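PDB 1WZ8: enoyl-CoA hydratase from Thermus thermophilus, which probably catalyses the reversible hydration of enoyl-CoA thioesters, as a hexameric lyase of the crotonase family. Local coordinates for the interface of chains A and B. Numbering follows the deposited sequence. Chains: chain A/B, enoyl-CoA hydratase.

Contact 1: the interface of chains A and B. Residues chain A 223-224, 227-228; chain B 228, 231.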
loop_
_atom_site.group_PDB
_atom_site.type_symbol
_atom_site.label_atom_id
_atom_site.label_comp_id
_atom_site.label_asym_id
_atom_site.label_seq_id
_atom_site.Cartn_x
_atom_site.Cartn_y
_atom_site.Cartn_z
ATOM N N HIS A 223 10.984 4.176 4.859
ATOM C CA HIS A 223 10.124 3.368 4.006
ATOM C C HIS A 223 8.684 3.868 4.153
ATOM O O HIS A 223 7.828 3.568 3.317
ATOM C CB HIS A 223 10.200 1.882 4.378
ATOM C CG HIS A 223 11.259 1.128 3.634
ATOM N ND1 HIS A 223 11.379 1.174 2.261
ATOM C CD2 HIS A 223 12.226 0.286 4.068
ATOM C CE1 HIS A 223 12.374 0.391 1.881
ATOM N NE2 HIS A 223 12.904 -0.160 2.958
ATOM N N TRP A 224 8.404 4.611 5.223
ATOM C CA TRP A 224 7.061 5.150 5.388
ATOM C C TRP A 224 6.833 6.170 4.282
ATOM O O TRP A 224 5.759 6.231 3.693
ATOM C CB TRP A 224 6.878 5.817 6.752
ATOM C CG TRP A 224 6.575 4.848 7.850
ATOM C CD1 TRP A 224 7.467 4.061 8.522
ATOM C CD2 TRP A 224 5.283 4.535 8.382
ATOM N NE1 TRP A 224 6.811 3.280 9.439
ATOM C CE2 TRP A 224 5.469 3.547 9.375
ATOM C CE3 TRP A 224 3.984 4.991 8.116
ATOM C CZ2 TRP A 224 4.406 3.007 10.105
ATOM C CZ3 TRP A 224 2.921 4.452 8.846
ATOM C CH2 TRP A 224 3.143 3.470 9.829
ATOM N N SER A 227 6.727 4.499 0.614
ATOM C CA SER A 227 5.467 3.855 0.261
ATOM C C SER A 227 4.493 4.824 -0.416
ATOM O O SER A 227 3.525 4.402 -1.043
ATOM C CB SER A 227 4.809 3.261 1.514
ATOM O OG SER A 227 5.570 2.185 2.033
ATOM N N PHE A 228 4.761 6.123 -0.291
ATOM C CA PHE A 228 3.899 7.147 -0.874
ATOM C C PHE A 228 4.600 7.951 -1.961
ATOM O O PHE A 228 4.210 9.078 -2.260
ATOM C CB PHE A 228 3.398 8.088 0.223
ATOM C CG PHE A 228 2.457 7.427 1.195
ATOM C CD1 PHE A 228 1.091 7.381 0.930
ATOM C CD2 PHE A 228 2.941 6.806 2.345
ATOM C CE1 PHE A 228 0.217 6.736 1.795
ATOM C CE2 PHE A 228 2.068 6.154 3.223
ATOM C CZ PHE A 228 0.706 6.115 2.946
ATOM N N PHE B 228 1.637 -1.724 7.461
ATOM C CA PHE B 228 3.062 -1.446 7.540
ATOM C C PHE B 228 3.830 -2.537 8.271
ATOM O O PHE B 228 4.900 -2.292 8.824
ATOM C CB PHE B 228 3.281 -0.094 8.216
ATOM C CG PHE B 228 2.765 1.057 7.412
ATOM C CD1 PHE B 228 3.596 1.730 6.526
ATOM C CD2 PHE B 228 1.430 1.435 7.500
ATOM C CE1 PHE B 228 3.104 2.759 5.733
ATOM C CE2 PHE B 228 0.926 2.463 6.711
ATOM C CZ PHE B 228 1.764 3.127 5.825
ATOM N N HIS B 231 7.300 -3.109 6.874
ATOM C CA HIS B 231 8.188 -2.032 7.309
ATOM C C HIS B 231 8.760 -2.360 8.683
ATOM O O HIS B 231 9.960 -2.224 8.933
ATOM C CB HIS B 231 7.417 -0.712 7.403
ATOM C CG HIS B 231 6.839 -0.246 6.103
ATOM N ND1 HIS B 231 5.960 -1.009 5.363
ATOM C CD2 HIS B 231 6.989 0.918 5.426
ATOM C CE1 HIS B 231 5.593 -0.332 4.287
ATOM N NE2 HIS B 231 6.204 0.839 4.302
#

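Contact 2: the interface of chains A and B. Residues chain A 213, 216-217, 220; chain B 142, 146-148, 238.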
loop_
_atom_site.group_PDB
_atom_site.type_symbol
_atom_site.label_atom_id
_atom_site.label_comp_id
_atom_site.label_asym_id
_atom_site.label_seq_id
_atom_site.Cartn_x
_atom_site.Cartn_y
_atom_site.Cartn_z
ATOM N N ALA A 213 23.753 1.336 12.989
ATOM C CA ALA A 213 22.429 1.349 13.595
ATOM C C ALA A 213 21.633 2.574 13.148
ATOM O O ALA A 213 20.436 2.479 12.903
ATOM C CB ALA A 213 22.547 1.313 15.115
ATOM N N HIS A 216 20.530 2.063 9.450
ATOM C CA HIS A 216 19.415 1.127 9.387
ATOM C C HIS A 216 18.105 1.673 9.947
ATOM O O HIS A 216 17.034 1.399 9.403
ATOM C CB HIS A 216 19.801 -0.176 10.086
ATOM C CG HIS A 216 20.874 -0.932 9.365
ATOM N ND1 HIS A 216 21.402 -2.114 9.836
ATOM C CD2 HIS A 216 21.500 -0.680 8.191
ATOM C CE1 HIS A 216 22.306 -2.559 8.981
ATOM N NE2 HIS A 216 22.386 -1.709 7.975
ATOM N N THR A 217 18.184 2.452 11.025
ATOM C CA THR A 217 16.980 3.020 11.618
ATOM C C THR A 217 16.392 4.072 10.679
ATOM O O THR A 217 15.176 4.115 10.463
ATOM C CB THR A 217 17.276 3.660 12.998
ATOM O OG1 THR A 217 17.819 2.665 13.875
ATOM C CG2 THR A 217 16.002 4.208 13.618
ATOM N N ALA A 220 14.865 2.260 7.592
ATOM C CA ALA A 220 13.602 1.603 7.897
ATOM C C ALA A 220 12.471 2.610 8.084
ATOM O O ALA A 220 11.366 2.404 7.585
ATOM C CB ALA A 220 13.751 0.736 9.143
ATOM N N LEU B 142 19.450 2.866 19.993
ATOM C CA LEU B 142 20.636 3.526 19.458
ATOM C C LEU B 142 21.740 3.647 20.506
ATOM O O LEU B 142 22.923 3.610 20.173
ATOM C CB LEU B 142 20.274 4.904 18.889
ATOM C CG LEU B 142 19.654 4.926 17.484
ATOM C CD1 LEU B 142 20.679 4.462 16.459
ATOM C CD2 LEU B 142 18.420 4.033 17.439
ATOM N N VAL B 146 22.240 -0.707 18.406
ATOM C CA VAL B 146 21.483 -1.423 17.378
ATOM C C VAL B 146 20.294 -0.593 16.895
ATOM O O VAL B 146 19.865 0.336 17.575
ATOM C CB VAL B 146 20.958 -2.782 17.897
ATOM C CG1 VAL B 146 22.130 -3.705 18.211
ATOM C CG2 VAL B 146 20.089 -2.569 19.136
ATOM N N ALA B 147 19.763 -0.934 15.724
ATOM C CA ALA B 147 18.635 -0.200 15.162
ATOM C C ALA B 147 17.380 -0.320 16.029
ATOM O O ALA B 147 17.225 -1.280 16.782
ATOM C CB ALA B 147 18.352 -0.692 13.741
ATOM N N ALA B 148 16.491 0.666 15.933
ATOM C CA ALA B 148 15.253 0.650 16.710
ATOM C C ALA B 148 14.258 -0.217 15.957
ATOM O O ALA B 148 13.385 0.289 15.258
ATOM C CB ALA B 148 14.706 2.071 16.864
ATOM N N LEU B 238 16.763 -5.869 10.567
ATOM C CA LEU B 238 17.958 -5.040 10.469
ATOM C C LEU B 238 18.589 -4.912 11.850
ATOM O O LEU B 238 19.810 -4.986 11.993
ATOM C CB LEU B 238 17.608 -3.658 9.899
ATOM C CG LEU B 238 17.304 -3.637 8.391
ATOM C CD1 LEU B 238 16.883 -2.234 7.958
ATOM C CD2 LEU B 238 18.544 -4.069 7.612
#

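Contact 3: the interface of chains A and B. Residues chain A 209-213; chain B 142, 145-146, 247, 263.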
loop_
_atom_site.group_PDB
_atom_site.type_symbol
_atom_site.label_atom_id
_atom_site.label_comp_id
_atom_site.label_asym_id
_atom_site.label_seq_id
_atom_site.Cartn_x
_atom_site.Cartn_y
_atom_site.Cartn_z
ATOM N N GLY A 209 26.906 8.815 17.475
ATOM C CA GLY A 209 26.073 7.635 17.610
ATOM C C GLY A 209 26.596 6.468 16.794
ATOM O O GLY A 209 27.615 6.593 16.108
ATOM N N PRO A 210 25.921 5.310 16.851
ATOM C CA PRO A 210 26.314 4.102 16.115
ATOM C C PRO A 210 25.974 4.224 14.629
ATOM O O PRO A 210 24.804 4.209 14.243
ATOM C CB PRO A 210 25.523 3.006 16.817
ATOM C CG PRO A 210 24.263 3.702 17.184
ATOM C CD PRO A 210 24.735 5.055 17.688
ATOM N N LYS A 211 27.015 4.337 13.809
ATOM C CA LYS A 211 26.892 4.511 12.364
ATOM C C LYS A 211 25.948 3.550 11.646
ATOM O O LYS A 211 25.026 3.982 10.947
ATOM C CB LYS A 211 28.284 4.439 11.732
ATOM C CG LYS A 211 28.341 4.782 10.263
ATOM C CD LYS A 211 29.792 4.938 9.827
ATOM C CE LYS A 211 29.902 5.477 8.409
ATOM N NZ LYS A 211 31.315 5.818 8.064
ATOM N N GLU A 212 26.182 2.252 11.801
ATOM C CA GLU A 212 25.333 1.267 11.144
ATOM C C GLU A 212 23.901 1.284 11.670
ATOM O O GLU A 212 22.944 1.239 10.893
ATOM C CB GLU A 212 25.908 -0.142 11.307
ATOM C CG GLU A 212 25.024 -1.222 10.692
ATOM C CD GLU A 212 25.629 -2.607 10.789
ATOM O OE1 GLU A 212 26.741 -2.809 10.263
ATOM O OE2 GLU A 212 24.989 -3.499 11.386
ATOM N N ALA A 213 23.753 1.336 12.989
ATOM C CA ALA A 213 22.429 1.349 13.595
ATOM C C ALA A 213 21.633 2.574 13.148
ATOM O O ALA A 213 20.436 2.479 12.903
ATOM C CB ALA A 213 22.547 1.313 15.115
ATOM N N LEU B 142 19.450 2.866 19.993
ATOM C CA LEU B 142 20.636 3.526 19.458
ATOM C C LEU B 142 21.740 3.647 20.506
ATOM O O LEU B 142 22.923 3.610 20.173
ATOM C CB LEU B 142 20.274 4.904 18.889
ATOM C CG LEU B 142 19.654 4.926 17.484
ATOM C CD1 LEU B 142 20.679 4.462 16.459
ATOM C CD2 LEU B 142 18.420 4.033 17.439
ATOM N N GLY B 145 23.442 0.417 20.655
ATOM C CA GLY B 145 24.250 0.163 19.474
ATOM C C GLY B 145 23.568 -0.617 18.363
ATOM O O GLY B 145 24.243 -1.140 17.476
ATOM N N VAL B 146 22.240 -0.707 18.406
ATOM C CA VAL B 146 21.483 -1.423 17.378
ATOM C C VAL B 146 20.294 -0.593 16.895
ATOM O O VAL B 146 19.865 0.336 17.575
ATOM C CB VAL B 146 20.958 -2.782 17.897
ATOM C CG1 VAL B 146 22.130 -3.705 18.211
ATOM C CG2 VAL B 146 20.089 -2.569 19.136
ATOM N N GLU B 247 29.227 -2.439 16.988
ATOM C CA GLU B 247 28.519 -1.358 17.664
ATOM C C GLU B 247 27.742 -1.878 18.873
ATOM O O GLU B 247 27.693 -1.223 19.914
ATOM C CB GLU B 247 27.592 -0.641 16.680
ATOM C CG GLU B 247 28.333 -0.126 15.456
ATOM C CD GLU B 247 27.451 0.655 14.501
ATOM O OE1 GLU B 247 26.215 0.490 14.549
ATOM O OE2 GLU B 247 28.006 1.429 13.688
ATOM N N PHE B 263 31.484 4.524 19.872
ATOM C CA PHE B 263 31.238 3.784 18.643
ATOM C C PHE B 263 32.323 3.958 17.592
ATOM O O PHE B 263 32.849 5.050 17.401
ATOM C CB PHE B 263 29.858 4.167 18.099
ATOM C CG PHE B 263 28.727 3.764 19.008
ATOM C CD1 PHE B 263 27.848 4.713 19.521
ATOM C CD2 PHE B 263 28.553 2.430 19.366
ATOM C CE1 PHE B 263 26.811 4.339 20.374
ATOM C CE2 PHE B 263 27.517 2.044 20.220
ATOM C CZ PHE B 263 26.647 3.001 20.725
HETATM O O HOH W 1 29.746 3.229 14.892
#

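Contact 1: the interface of chains A and B
A stack of A:Trp224 on B:Phe228, with a serine-histidine hydrogen bond beside it, forms one patch of the interface between chains A and B and helps hold the two subunits together in the hexamer; the C-terminal end of helix 211-226 in chain A meets the start of helix 229-241 in chain B. The six-membered ring of the indole lies nearly parallel to the phenyl ring, the planes 8° apart and the centroids 3.7 Å apart. A:Trp224 CZ3 sits over the centre of the phenyl, the six-membered ring overlaps it, and the pyrrole part extends beyond on the side of B:His231. The imidazole is turned edge-to-face to the pyrrole, while B:Phe228 CD1 rests over the imidazole's own face. B:His231 points its NE2 at the hydroxyl A:Ser227 OG, 2.7 Å away, in a hydrogen bond whose direction is not settled. A:Ser227 OG lies beside its own backbone N (chi1 -67°), which brings the hydroxyl back to the helix end, where it donates to A:His223 O at 2.9 Å, nearly along the C=O axis. The same carbonyl takes at most a weak bond from B:His231 NE2. A:Phe228 brings its CE2 to within 4.0 Å of B:Phe228 CZ, the side chains crossing at about a right angle.

Contact 2: the interface of chains A and B
Helix 211-226 of chain A lies here against chain B, with A:Thr217 and A:Ala213 on the 146-148 loop and A:His216 on B:Leu238 of helix 229-241. It is a largely apolar helix-on-loop interface with a polar link at its middle, and it helps hold neighbouring subunits of the hexamer together. The link is the threonine hydroxyl: B:Ala148 N donates to A:Thr217 OG1 at 3.2 Å, fairly straight at 157°. That oxygen is beside its own backbone N (chi1 -59°), reaching back one helical turn to donate a hydrogen bond to A:Ala213 O at 2.8 Å while it accepts from the loop amide. The methyl A:Thr217 CG2 takes the other branch and approaches B:Ala148 CB at 4.1 Å. A valine in place of A:Thr217 would probably leave the B:Ala148 N-H without this acceptor and A:Ala213 O without the hydroxyl, weakening the tie between loop and helix. One turn earlier, A:Ala213 CB presses on the backbone of B:Val146, 3.7 Å from its CA, and B:Leu142 CD1 closes in from another side. The small side chains of A:Ala213 and B:Ala147 probably allow the close approach; B:Ala147 CB lies 3.4 Å from A:Thr217 OG1 and 4.0 Å from A:His216 CB. On the neighbouring flank, A:His216 and B:Leu238 cross obliquely, with the methyl B:Leu238 CD2 over the centre of the imidazole face, 4.1 Å above its plane.

Contact 3: the interface of chains A and B
B:Glu247 reaches across the interface of chains A and B to the first turn of helix 211-226 in chain A, a helix N-terminus capped by a carboxylate from the neighbouring subunit. Its two oxygens work as a fork on successive backbone amides: A:Glu212 N donates to OE2 of B:Glu247 at 2.8 Å, and A:Ala213 N donates to OE1 of B:Glu247 at 3.0 Å. Both bonds use syn lone pairs, so the amides enter on the inner side of each oxygen, and the double grip fixes the rotation of the carboxylate. An acidic group at a helix N-terminus would probably be favoured by the helix dipole. The amide A:Lys211 N is turned to water 1, 3.1 Å away, and that water bridges to B:Glu247 OE2 at 2.8 Å. A:Glu212 has CG anti to its backbone N (chi1 177°) and runs out extended; its CB packs on the capping carboxylate, and its OE2 is 5.2 Å from B:Glu247 OE1, a proximity that may be mildly unfavourable if both are charged.

Apolar packing centres on A:Pro210, held between B:Phe263 and B:Leu142, with the B:Glu247 carboxylate also against its CB. B:Phe263 offers its ring face, with A:Pro210 CB over the centre at 3.8 Å in a CH-pi contact, while the proline's CD approaches the ring rim. Away from that ring, B:Leu142 crosses the proline at about a right angle, its methyl CD1 3.7 Å from A:Pro210 CG.

Helix 211-226 of chain A runs through all three contacts: its first turn lies in contact 3, its middle in contact 2 and its last turn in contact 1. The C-alpha centres of contacts 2 and 3 are about 8 Å apart, and the two share A:Ala213, B:Leu142 and B:Val146, making one continuous patch. Contact 1 stands about 16 Å from contact 2 and about 23 Å from contact 3. In chain B, helix 229-241 joins contact 1 to contact 2. Held at both ends and in the middle, the helix is likely to fix how neighbouring subunits are set in the hexamer.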